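Local coordinates for protein HTH-type transcriptional regulator Rv1985c/MT2039 (Mycobacterium tuberculosis, PDB 3ISP) that binds DNA as a LysR-type homodimer and probably activates expression of the exporter LysE while repressing its own gene, at residues T33-A36 with V37-I41; A103-M106 with A107-S111; S132-L135 with L136-V140; P222-E225 with G226-A230; P276-A279 with R280-T284. All coordinates share one frame; numbering follows the deposited sequence.

Interaction 1: T33-A36 with V37-I41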
loop_
_atom_site.group_PDB
_atom_site.type_symbol
_atom_site.label_atom_id
_atom_site.label_comp_id
_atom_site.label_asym_id
_atom_site.label_seq_id
_atom_site.Cartn_x
_atom_site.Cartn_y
_atom_site.Cartn_z
ATOM N N THR A 33 -21.984 -18.023 22.727
ATOM C CA THR A 33 -22.761 -16.921 22.161
ATOM C C THR A 33 -21.878 -15.754 21.705
ATOM O O THR A 33 -20.854 -15.451 22.328
ATOM C CB THR A 33 -23.822 -16.392 23.162
ATOM O OG1 THR A 33 -23.168 -15.804 24.294
ATOM C CG2 THR A 33 -24.732 -17.516 23.635
ATOM N N PRO A 34 -22.274 -15.097 20.603
ATOM C CA PRO A 34 -21.622 -13.858 20.188
ATOM C C PRO A 34 -21.160 -13.083 21.408
ATOM O O PRO A 34 -19.973 -12.783 21.534
ATOM C CB PRO A 34 -22.751 -13.116 19.479
ATOM C CG PRO A 34 -23.526 -14.216 18.822
ATOM C CD PRO A 34 -23.384 -15.452 19.701
ATOM N N SER A 35 -22.097 -12.787 22.305
ATOM C CA SER A 35 -21.802 -12.090 23.556
ATOM C C SER A 35 -20.533 -12.617 24.261
ATOM O O SER A 35 -19.657 -11.833 24.655
ATOM C CB SER A 35 -23.014 -12.171 24.492
ATOM O OG SER A 35 -22.793 -11.447 25.690
ATOM N N ALA A 36 -20.439 -13.941 24.411
ATOM C CA ALA A 36 -19.297 -14.574 25.072
ATOM C C ALA A 36 -18.017 -14.242 24.333
ATOM O O ALA A 36 -17.059 -13.742 24.919
ATOM C CB ALA A 36 -19.486 -16.079 25.146
ATOM N N VAL A 37 -18.015 -14.529 23.038
ATOM C CA VAL A 37 -16.895 -14.185 22.173
ATOM C C VAL A 37 -16.559 -12.702 22.314
ATOM O O VAL A 37 -15.391 -12.323 22.398
ATOM C CB VAL A 37 -17.207 -14.523 20.693
ATOM C CG1 VAL A 37 -16.225 -13.839 19.768
ATOM C CG2 VAL A 37 -17.186 -16.022 20.479
ATOM N N SER A 38 -17.596 -11.870 22.362
ATOM C CA SER A 38 -17.412 -10.432 22.493
ATOM C C SER A 38 -16.769 -10.056 23.824
ATOM O O SER A 38 -15.818 -9.278 23.854
ATOM C CB SER A 38 -18.738 -9.698 22.316
ATOM O OG SER A 38 -19.186 -9.780 20.975
ATOM N N GLN A 39 -17.286 -10.602 24.920
ATOM C CA GLN A 39 -16.728 -10.298 26.233
ATOM C C GLN A 39 -15.368 -10.929 26.355
ATOM O O GLN A 39 -14.508 -10.444 27.085
ATOM C CB GLN A 39 -17.612 -10.842 27.355
ATOM C CG GLN A 39 -18.841 -10.019 27.651
ATOM C CD GLN A 39 -19.906 -10.832 28.347
ATOM O OE1 GLN A 39 -21.075 -10.798 27.962
ATOM N NE2 GLN A 39 -19.505 -11.590 29.366
ATOM N N ARG A 40 -15.179 -12.037 25.654
ATOM C CA ARG A 40 -13.927 -12.761 25.760
ATOM C C ARG A 40 -12.812 -11.944 25.127
ATOM O O ARG A 40 -11.751 -11.754 25.728
ATOM C CB ARG A 40 -14.039 -14.130 25.107
ATOM C CG ARG A 40 -12.932 -15.069 25.507
ATOM C CD ARG A 40 -13.391 -16.501 25.353
ATOM N NE ARG A 40 -14.576 -16.783 26.158
ATOM C CZ ARG A 40 -15.213 -17.948 26.150
ATOM N NH1 ARG A 40 -14.776 -18.935 25.374
ATOM N NH2 ARG A 40 -16.284 -18.127 26.917
ATOM N N ILE A 41 -13.068 -11.446 23.921
ATOM C CA ILE A 41 -12.147 -10.535 23.261
ATOM C C ILE A 41 -12.013 -9.210 24.026
ATOM O O ILE A 41 -10.910 -8.707 24.211
ATOM C CB ILE A 41 -12.558 -10.310 21.799
ATOM C CG1 ILE A 41 -12.134 -11.515 20.964
ATOM C CG2 ILE A 41 -11.926 -9.057 21.244
ATOM C CD1 ILE A 41 -12.514 -11.404 19.525
#
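Ser38 and Pro34 meet through two bonds on one carbonyl. The backbone N of Ser38 gives a hydrogen bond of 2.7 Å to Pro34 O, with an N-H...O angle of 157°. The hydroxyl OG of Ser38 gives the second, 3.2 Å to the same Pro34 O. OG comes from above the carbonyl plane and does not use a lone pair. With OG anti to the carbonyl carbon of Ser38 (chi1 -69°), the hydroxyl lies near the oxygen one turn back. Three more backbone bonds follow the same i to i+4 pattern: Val37 N to Thr33 O, Gln39 N to Ser35 O, and Arg40 N to Ala36 O.

These bonds build the first turns of helix 34-48, the second helix of the predicted helix-turn-helix. In LysR-type regulators this helix is the recognition helix. Thr33 is its N-cap. Its OG1 accepts a weak capping bond from Ala36 N, 3.3 Å long.

A further weak bond joins side chains one turn apart, Ser35 OG to Gln39 OE1 at 2.9 Å. Both residues are exposed.

The remaining contacts are loose or apolar. The NH2 of Arg40 comes to 4.2 Å from Ala36 CB. Val37 is buried, and its side chain packs on Phe23 of helix 23-27 and Val17 of helix 9-20. No other chain of the assembly touches these residues.

Interaction 2: A103-M106 with A107-S111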
loop_
_atom_site.group_PDB
_atom_site.type_symbol
_atom_site.label_atom_id
_atom_site.label_comp_id
_atom_site.label_asym_id
_atom_site.label_seq_id
_atom_site.Cartn_x
_atom_site.Cartn_y
_atom_site.Cartn_z
ATOM N N ALA A 103 10.434 -19.436 -3.173
ATOM C CA ALA A 103 10.254 -20.190 -4.419
ATOM C C ALA A 103 11.490 -20.964 -4.848
ATOM O O ALA A 103 11.408 -22.132 -5.196
ATOM C CB ALA A 103 9.811 -19.251 -5.539
ATOM N N ASP A 104 12.631 -20.287 -4.835
ATOM C CA ASP A 104 13.904 -20.881 -5.226
ATOM C C ASP A 104 14.337 -22.070 -4.357
ATOM O O ASP A 104 14.999 -22.986 -4.845
ATOM C CB ASP A 104 14.995 -19.810 -5.262
ATOM C CG ASP A 104 14.872 -18.904 -6.472
ATOM O OD1 ASP A 104 14.212 -19.322 -7.457
ATOM O OD2 ASP A 104 15.437 -17.782 -6.435
ATOM N N SER A 105 13.959 -22.075 -3.084
ATOM C CA SER A 105 14.285 -23.225 -2.245
ATOM C C SER A 105 13.389 -24.415 -2.522
ATOM O O SER A 105 13.840 -25.558 -2.465
ATOM C CB SER A 105 14.247 -22.875 -0.759
ATOM O OG SER A 105 15.237 -21.911 -0.432
ATOM N N MET A 106 12.118 -24.154 -2.812
ATOM C CA MET A 106 11.180 -25.246 -3.036
ATOM C C MET A 106 11.528 -26.003 -4.314
ATOM O O MET A 106 11.341 -27.210 -4.399
ATOM C CB MET A 106 9.726 -24.748 -3.071
ATOM C CG MET A 106 8.702 -25.818 -3.470
ATOM S SD MET A 106 8.586 -27.234 -2.347
ATOM C CE MET A 106 7.962 -26.425 -0.923
ATOM N N ALA A 107 12.047 -25.296 -5.304
ATOM C CA ALA A 107 12.351 -25.933 -6.574
ATOM C C ALA A 107 13.665 -26.703 -6.524
ATOM O O ALA A 107 13.918 -27.575 -7.357
ATOM C CB ALA A 107 12.381 -24.911 -7.691
ATOM N N THR A 108 14.510 -26.376 -5.561
ATOM C CA THR A 108 15.800 -27.031 -5.498
ATOM C C THR A 108 15.885 -27.972 -4.305
ATOM O O THR A 108 15.358 -29.082 -4.339
ATOM C CB THR A 108 16.944 -26.019 -5.488
ATOM O OG1 THR A 108 16.793 -25.137 -4.373
ATOM C CG2 THR A 108 16.920 -25.196 -6.759
ATOM N N TRP A 109 16.508 -27.518 -3.230
ATOM C CA TRP A 109 16.818 -28.412 -2.128
ATOM C C TRP A 109 15.647 -28.811 -1.239
ATOM O O TRP A 109 15.593 -29.961 -0.800
ATOM C CB TRP A 109 17.944 -27.831 -1.296
ATOM C CG TRP A 109 17.612 -26.547 -0.645
ATOM C CD1 TRP A 109 17.787 -25.289 -1.149
ATOM C CD2 TRP A 109 17.064 -26.384 0.666
ATOM N NE1 TRP A 109 17.363 -24.349 -0.232
ATOM C CE2 TRP A 109 16.920 -24.996 0.890
ATOM C CE3 TRP A 109 16.680 -27.276 1.670
ATOM C CZ2 TRP A 109 16.413 -24.488 2.072
ATOM C CZ3 TRP A 109 16.179 -26.771 2.837
ATOM C CH2 TRP A 109 16.048 -25.386 3.033
ATOM N N PHE A 110 14.707 -27.897 -0.983
ATOM C CA PHE A 110 13.685 -28.139 0.046
ATOM C C PHE A 110 12.853 -29.398 -0.185
ATOM O O PHE A 110 12.400 -30.039 0.756
ATOM C CB PHE A 110 12.761 -26.935 0.206
ATOM C CG PHE A 110 11.932 -26.964 1.469
ATOM C CD1 PHE A 110 12.352 -26.305 2.602
ATOM C CD2 PHE A 110 10.726 -27.641 1.512
ATOM C CE1 PHE A 110 11.588 -26.333 3.754
ATOM C CE2 PHE A 110 9.962 -27.662 2.659
ATOM C CZ PHE A 110 10.393 -27.015 3.778
ATOM N N SER A 111 12.639 -29.733 -1.445
ATOM C CA SER A 111 11.910 -30.932 -1.814
ATOM C C SER A 111 12.201 -32.119 -0.897
ATOM O O SER A 111 11.313 -32.905 -0.593
ATOM C CB SER A 111 12.269 -31.306 -3.244
ATOM O OG SER A 111 11.826 -32.614 -3.524
#
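Trp109 and Ser105 meet in a local contact where the short helix 103-107 gives way to a loop and a short 3-10 turn. The helix follows strand 95-101 in the LysR substrate-binding domain, which has the periplasmic binding protein fold. At the helix end the carbonyls take less regular partners. Ala107 N still bonds to Ala103 O in the i to i+4 manner. Ser105 O then takes two donors, Thr108 N at 3.3 Å and Phe110 N, five residues on, at 2.9 Å. They arrive from opposite faces of the carbonyl plane. The bond from Phe110 is the straighter one, with an N-H...O angle of 154°. Asp104 O receives the hydroxyl of Thr108 at 2.8 Å, in the carbonyl plane. The torsion places it there: OG1 of Thr108 lies between its own backbone N and carbonyl carbon (chi1 58°).

The side chains add packing. Ser105, Trp109 and Phe110 all touch Val145 of strand 143-146. Met106 lies on Val124 and Ile126 of strand 120-126, and also packs on Glu225 of the second subunit. Asp104 turns its carboxylate to Tyr165, which binds OD2. The indole of Trp109 has Ser105 O over one face, offset toward the rim. The Met106 side chain is bent at chi2 and chi3, and its CE reaches Phe110 CD2 at 3.9 Å.

Interaction 3: S132-L135 with L136-V140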
loop_
_atom_site.group_PDB
_atom_site.type_symbol
_atom_site.label_atom_id
_atom_site.label_comp_id
_atom_site.label_asym_id
_atom_site.label_seq_id
_atom_site.Cartn_x
_atom_site.Cartn_y
_atom_site.Cartn_z
ATOM N N SER A 132 6.808 -14.037 4.183
ATOM C CA SER A 132 7.028 -15.099 5.176
ATOM C C SER A 132 7.243 -14.566 6.596
ATOM O O SER A 132 6.748 -15.147 7.558
ATOM C CB SER A 132 8.171 -16.036 4.756
ATOM O OG SER A 132 9.433 -15.420 4.912
ATOM N N ALA A 133 7.966 -13.459 6.736
ATOM C CA ALA A 133 8.122 -12.841 8.053
ATOM C C ALA A 133 6.770 -12.469 8.659
ATOM O O ALA A 133 6.588 -12.548 9.872
ATOM C CB ALA A 133 9.011 -11.624 7.967
ATOM N N ARG A 134 5.823 -12.050 7.820
ATOM C CA ARG A 134 4.479 -11.734 8.300
ATOM C C ARG A 134 3.805 -12.972 8.889
ATOM O O ARG A 134 3.294 -12.943 10.008
ATOM C CB ARG A 134 3.602 -11.151 7.186
ATOM C CG ARG A 134 2.236 -10.671 7.686
ATOM C CD ARG A 134 1.266 -10.343 6.557
ATOM N NE ARG A 134 0.231 -9.395 6.982
ATOM C CZ ARG A 134 -0.966 -9.273 6.407
ATOM N NH1 ARG A 134 -1.301 -10.053 5.384
ATOM N NH2 ARG A 134 -1.836 -8.379 6.863
ATOM N N LEU A 135 3.808 -14.055 8.122
ATOM C CA LEU A 135 3.188 -15.304 8.539
ATOM C C LEU A 135 3.834 -15.866 9.809
ATOM O O LEU A 135 3.193 -16.586 10.580
ATOM C CB LEU A 135 3.252 -16.325 7.402
ATOM C CG LEU A 135 2.682 -15.849 6.064
ATOM C CD1 LEU A 135 2.978 -16.841 4.949
ATOM C CD2 LEU A 135 1.187 -15.603 6.176
ATOM N N LEU A 136 5.103 -15.550 10.027
ATOM C CA LEU A 136 5.748 -15.944 11.271
ATOM C C LEU A 136 5.236 -15.102 12.433
ATOM O O LEU A 136 4.802 -15.641 13.444
ATOM C CB LEU A 136 7.265 -15.833 11.172
ATOM C CG LEU A 136 7.972 -16.921 10.379
ATOM C CD1 LEU A 136 9.468 -16.823 10.625
ATOM C CD2 LEU A 136 7.452 -18.288 10.781
ATOM N N ARG A 137 5.296 -13.785 12.288
ATOM C CA ARG A 137 4.756 -12.893 13.299
ATOM C C ARG A 137 3.327 -13.261 13.670
ATOM O O ARG A 137 2.973 -13.270 14.846
ATOM C CB ARG A 137 4.796 -11.446 12.817
ATOM C CG ARG A 137 6.132 -10.760 13.028
ATOM C CD ARG A 137 6.043 -9.273 12.756
ATOM N NE ARG A 137 5.364 -8.998 11.491
ATOM C CZ ARG A 137 5.976 -8.890 10.315
ATOM N NH1 ARG A 137 7.298 -9.032 10.231
ATOM N NH2 ARG A 137 5.263 -8.639 9.223
ATOM N N GLU A 138 2.512 -13.570 12.669
ATOM C CA GLU A 138 1.082 -13.783 12.875
ATOM C C GLU A 138 0.710 -15.198 13.360
ATOM O O GLU A 138 -0.477 -15.540 13.469
ATOM C CB GLU A 138 0.302 -13.440 11.590
ATOM C CG GLU A 138 0.267 -11.949 11.231
ATOM C CD GLU A 138 -0.617 -11.645 10.019
ATOM O OE1 GLU A 138 -1.178 -12.603 9.435
ATOM O OE2 GLU A 138 -0.748 -10.448 9.652
ATOM N N GLY A 139 1.723 -16.016 13.637
ATOM C CA GLY A 139 1.514 -17.380 14.096
ATOM C C GLY A 139 1.016 -18.304 13.006
ATOM O O GLY A 139 0.828 -19.499 13.235
ATOM N N VAL A 140 0.800 -17.756 11.816
ATOM C CA VAL A 140 0.312 -18.547 10.691
ATOM C C VAL A 140 1.295 -19.653 10.330
ATOM O O VAL A 140 0.890 -20.794 10.096
ATOM C CB VAL A 140 0.016 -17.669 9.450
ATOM C CG1 VAL A 140 0.024 -18.501 8.171
ATOM C CG2 VAL A 140 -1.307 -16.953 9.618
#
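Arg134 sends CG anti to its own backbone N (chi1 -174°) and runs extended to NE, while Glu138, one turn later, has CG anti to its carbonyl carbon (chi1 -70°). The two side chains cross at a slant, with OE2 along the CG-to-NE part of Arg134. Glu138 OE2 lies over one face of the Arg134 guanidinium, 3.0 Å from NE. This is a salt bridge by charge alone. The oxygen is well out of the guanidinium plane, no N-H points at it, and the guanidinium and carboxylate planes are 52° apart.

Arg137 behaves differently. Its chain bends at chi3 and lays the guanidinium back over the preceding turn. Ala133 O sits over one face, and NH2 comes to 3.3 Å from Arg134 CA. The backbone below is regular, with Arg137 N to Ala133 O at 3.0 Å and nearly straight. Glu138 N bonds to Arg134 O at 2.8 Å.

Helix 129-137 ends here. Gly139 is the first residue to leave helical angles, with a positive phi, and its N bonds to Leu136 O. Beyond it Val140 folds back, and its CG1 packs on Leu135 CD2 at 3.7 Å.

The buried side chains of Ser132 and Leu136 face strand 143-146, touching Ala144, and Asp128 O binds the Ser132 hydroxyl. Arg137 and Glu138 touch Ile66 of helix 66-82, so this helix end joins the sheet of the substrate-binding domain to the long linker helix.

Interaction 4: P222-E225 with G226-A230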
loop_
_atom_site.group_PDB
_atom_site.type_symbol
_atom_site.label_atom_id
_atom_site.label_comp_id
_atom_site.label_asym_id
_atom_site.label_seq_id
_atom_site.Cartn_x
_atom_site.Cartn_y
_atom_site.Cartn_z
ATOM N N PRO A 222 6.986 -14.846 -13.290
ATOM C CA PRO A 222 7.062 -15.510 -11.995
ATOM C C PRO A 222 6.955 -17.022 -12.148
ATOM O O PRO A 222 6.643 -17.510 -13.237
ATOM C CB PRO A 222 5.828 -14.982 -11.273
ATOM C CG PRO A 222 5.083 -14.096 -12.293
ATOM C CD PRO A 222 5.607 -14.466 -13.617
ATOM N N THR A 223 7.217 -17.727 -11.044
ATOM C CA THR A 223 7.194 -19.191 -10.937
ATOM C C THR A 223 8.432 -19.836 -11.541
ATOM O O THR A 223 9.133 -19.230 -12.345
ATOM C CB THR A 223 5.891 -19.841 -11.496
ATOM O OG1 THR A 223 5.956 -19.945 -12.919
ATOM C CG2 THR A 223 4.677 -19.032 -11.098
ATOM N N THR A 224 8.698 -21.067 -11.136
ATOM C CA THR A 224 9.871 -21.779 -11.618
ATOM C C THR A 224 9.720 -22.112 -13.098
ATOM O O THR A 224 10.632 -21.857 -13.896
ATOM C CB THR A 224 10.130 -23.071 -10.802
ATOM O OG1 THR A 224 10.427 -22.720 -9.446
ATOM C CG2 THR A 224 11.292 -23.872 -11.383
ATOM N N GLU A 225 8.573 -22.678 -13.471
ATOM C CA GLU A 225 8.354 -23.030 -14.872
ATOM C C GLU A 225 8.270 -21.766 -15.722
ATOM O O GLU A 225 8.845 -21.698 -16.804
ATOM C CB GLU A 225 7.100 -23.902 -15.036
ATOM C CG GLU A 225 6.058 -23.738 -13.911
ATOM C CD GLU A 225 6.371 -24.573 -12.667
ATOM O OE1 GLU A 225 7.043 -25.625 -12.801
ATOM O OE2 GLU A 225 5.937 -24.182 -11.555
ATOM N N GLY A 226 7.569 -20.761 -15.207
ATOM C CA GLY A 226 7.414 -19.497 -15.894
ATOM C C GLY A 226 8.734 -18.808 -16.157
ATOM O O GLY A 226 9.013 -18.412 -17.291
ATOM N N PHE A 227 9.541 -18.656 -15.107
ATOM C CA PHE A 227 10.842 -18.000 -15.204
ATOM C C PHE A 227 11.751 -18.853 -16.047
ATOM O O PHE A 227 12.558 -18.330 -16.813
ATOM C CB PHE A 227 11.465 -17.845 -13.822
ATOM C CG PHE A 227 12.570 -16.825 -13.747
ATOM C CD1 PHE A 227 12.283 -15.469 -13.761
ATOM C CD2 PHE A 227 13.885 -17.219 -13.605
ATOM C CE1 PHE A 227 13.287 -14.521 -13.668
ATOM C CE2 PHE A 227 14.899 -16.275 -13.503
ATOM C CZ PHE A 227 14.595 -14.923 -13.539
ATOM N N THR A 228 11.615 -20.169 -15.917
ATOM C CA THR A 228 12.485 -21.074 -16.663
ATOM C C THR A 228 12.186 -21.081 -18.173
ATOM O O THR A 228 13.115 -21.076 -18.991
ATOM C CB THR A 228 12.499 -22.509 -16.079
ATOM O OG1 THR A 228 13.116 -22.487 -14.787
ATOM C CG2 THR A 228 13.294 -23.449 -16.972
ATOM N N ALA A 229 10.905 -21.087 -18.542
ATOM C CA ALA A 229 10.531 -21.032 -19.955
ATOM C C ALA A 229 10.989 -19.719 -20.589
ATOM O O ALA A 229 11.548 -19.709 -21.676
ATOM C CB ALA A 229 9.032 -21.231 -20.136
ATOM N N ALA A 230 10.757 -18.614 -19.899
ATOM C CA ALA A 230 11.250 -17.324 -20.357
ATOM C C ALA A 230 12.715 -17.412 -20.778
ATOM O O ALA A 230 13.073 -17.032 -21.895
ATOM C CB ALA A 230 11.070 -16.276 -19.276
#
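Thr223 and Gly226 make the tight part of this contact, the N-cap of helix 224-232. Thr223 OG1 accepts from Gly226 N at 2.9 Å. The same hydroxyl gives its proton to Pro222 O, on a lone pair in the carbonyl plane. Gly226 lies close under the cap, its CA 3.4 Å from Pro222 O in a CA-H...O contact.

Next along the helix, Thr224 O takes two bonds from Thr228. The backbone N comes at 2.8 Å and OG1 at 2.7 Å, from opposite faces of the carbonyl plane. OG1 of Thr228 is anti to its own carbonyl carbon (chi1 -67°), which turns it back to that oxygen. Phe227 is buried, and its ring meets those of Trp195 and Phe240.

Side chain to side chain, the turn is looser: Thr224 CG2 comes no nearer than 4.1 Å to Thr228 OG1. Pro222 and Thr223 meet Val124 and Ile126 of the second subunit, and Ala229 packs on its Ser111. The polar groups serve two ends. The hydroxyls of Thr223 and Thr228 bind within the helix start, while the Thr224 hydroxyl and the Glu225 carboxylate make weak bonds to Glu225 and Thr224 of the second subunit.

Interaction 5: P276-A279 with R280-T284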
loop_
_atom_site.group_PDB
_atom_site.type_symbol
_atom_site.label_atom_id
_atom_site.label_comp_id
_atom_site.label_asym_id
_atom_site.label_seq_id
_atom_site.Cartn_x
_atom_site.Cartn_y
_atom_site.Cartn_z
ATOM N N PRO A 276 9.027 -31.083 20.491
ATOM C CA PRO A 276 9.563 -32.210 19.735
ATOM C C PRO A 276 9.223 -32.099 18.243
ATOM O O PRO A 276 10.065 -32.441 17.414
ATOM C CB PRO A 276 8.883 -33.412 20.389
ATOM C CG PRO A 276 8.678 -32.967 21.805
ATOM C CD PRO A 276 8.342 -31.503 21.724
ATOM N N ILE A 277 8.038 -31.607 17.893
ATOM C CA ILE A 277 7.709 -31.470 16.473
ATOM C C ILE A 277 8.572 -30.407 15.797
ATOM O O ILE A 277 9.112 -30.646 14.723
ATOM C CB ILE A 277 6.218 -31.181 16.204
ATOM C CG1 ILE A 277 5.332 -32.224 16.871
ATOM C CG2 ILE A 277 5.935 -31.246 14.723
ATOM C CD1 ILE A 277 3.856 -31.856 16.864
ATOM N N ILE A 278 8.712 -29.242 16.416
ATOM C CA ILE A 278 9.579 -28.206 15.852
ATOM C C ILE A 278 11.029 -28.677 15.640
ATOM O O ILE A 278 11.531 -28.684 14.518
ATOM C CB ILE A 278 9.583 -26.925 16.699
ATOM C CG1 ILE A 278 8.164 -26.369 16.811
ATOM C CG2 ILE A 278 10.516 -25.894 16.090
ATOM C CD1 ILE A 278 7.404 -26.390 15.515
ATOM N N ALA A 279 11.700 -29.065 16.715
ATOM C CA ALA A 279 13.061 -29.573 16.606
ATOM C C ALA A 279 13.192 -30.604 15.482
ATOM O O ALA A 279 14.138 -30.556 14.691
ATOM C CB ALA A 279 13.525 -30.155 17.936
ATOM N N ARG A 280 12.245 -31.536 15.407
ATOM C CA ARG A 280 12.274 -32.546 14.355
ATOM C C ARG A 280 12.204 -31.933 12.959
ATOM O O ARG A 280 13.023 -32.255 12.103
ATOM C CB ARG A 280 11.151 -33.560 14.541
ATOM C CG ARG A 280 10.964 -34.489 13.363
ATOM C CD ARG A 280 9.810 -35.435 13.607
ATOM N NE ARG A 280 9.658 -35.724 15.035
ATOM C CZ ARG A 280 8.618 -35.333 15.769
ATOM N NH1 ARG A 280 7.627 -34.640 15.199
ATOM N NH2 ARG A 280 8.567 -35.638 17.064
ATOM N N ILE A 281 11.218 -31.068 12.726
ATOM C CA ILE A 281 11.118 -30.350 11.462
ATOM C C ILE A 281 12.429 -29.610 11.180
ATOM O O ILE A 281 12.956 -29.676 10.076
ATOM C CB ILE A 281 9.942 -29.348 11.466
ATOM C CG1 ILE A 281 8.615 -30.074 11.678
ATOM C CG2 ILE A 281 9.871 -28.575 10.160
ATOM C CD1 ILE A 281 7.958 -30.517 10.405
ATOM N N THR A 282 12.959 -28.925 12.189
ATOM C CA THR A 282 14.210 -28.186 12.053
ATOM C C THR A 282 15.359 -29.084 11.601
ATOM O O THR A 282 16.141 -28.707 10.734
ATOM C CB THR A 282 14.599 -27.469 13.362
ATOM O OG1 THR A 282 13.571 -26.545 13.717
ATOM C CG2 THR A 282 15.893 -26.695 13.189
ATOM N N ASP A 283 15.457 -30.270 12.185
ATOM C CA ASP A 283 16.502 -31.205 11.794
ATOM C C ASP A 283 16.389 -31.536 10.336
ATOM O O ASP A 283 17.382 -31.555 9.613
ATOM C CB ASP A 283 16.434 -32.499 12.599
ATOM C CG ASP A 283 17.126 -32.380 13.927
ATOM O OD1 ASP A 283 17.846 -31.367 14.113
ATOM O OD2 ASP A 283 16.947 -33.284 14.779
ATOM N N THR A 284 15.169 -31.813 9.909
ATOM C CA THR A 284 14.921 -32.181 8.534
ATOM C C THR A 284 15.248 -31.031 7.577
ATOM O O THR A 284 15.987 -31.208 6.617
ATOM C CB THR A 284 13.492 -32.644 8.379
ATOM O OG1 THR A 284 13.330 -33.840 9.145
ATOM C CG2 THR A 284 13.175 -32.920 6.921
#
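Arg280 folds back over Pro276 and Ile277, one turn earlier on the same helix. Its CB lies 3.3 Å from Pro276 O, the carbonyl that also accepts Arg280 N. CG is anti to the backbone N (chi1 170°), and the chain then bends at chi3. That bend returns the head toward the start of the helix. NE comes near Pro276 O, and CZ is nearer to the same oxygen. The guanidinium lies with Pro276 O over one face, toward the rim. NH1 rests on Ile277, 3.4 Å from its CA and 3.7 Å from its CG1. NH2 lies 3.5 Å from Pro276 O, with Pro276 CB further off. The head rests over the carbonyl and beside Ile277, with no hydrogen bond to either segment, and the side chains of Arg280 and Ile277 cross at an angle.

The segment is the first part of helix 276-288, which follows strand 255-271 in the LysR substrate-binding domain. It packs against that strand and against helix 66-82. Ile278 touches Leu77 of helix 66-82 and Cys270 of the strand, and Ile277 N is bound by Glu81.

The backbone bonds are regular. Ile281 N bonds to Ile277 O at 2.9 Å and is nearly straight (176°). Thr282 binds Ile278 O twice, through N at 2.7 Å and through OG1 at 3.1 Å. OG1 comes from above the carbonyl plane, and it is also bonded to Trp268 NE1. Ile277 CG2 meets Ile281 CG1 in an apolar contact. Asp283 N bonds to Ala279 O.

The five contacts follow one another along the chain and are all local to one stretch of helix or helix end. Interaction 1 stands alone in the DNA-binding domain, with its centre about 26 Å from that of interaction 3 and about 48 Å from that of interaction 4. Interactions 2 to 5 lie in the substrate-binding domain, around its mixed sheet. Interactions 2 and 4 are close, with centres about 14 Å apart. They touch within the chain, at Ala107 CB and Thr224 OG1, and both meet the second subunit. Interactions 3 and 5 both touch helix 66-82, which links the two domains. The second-subunit contacts of interactions 2 and 4 lie far from the DNA-binding helix.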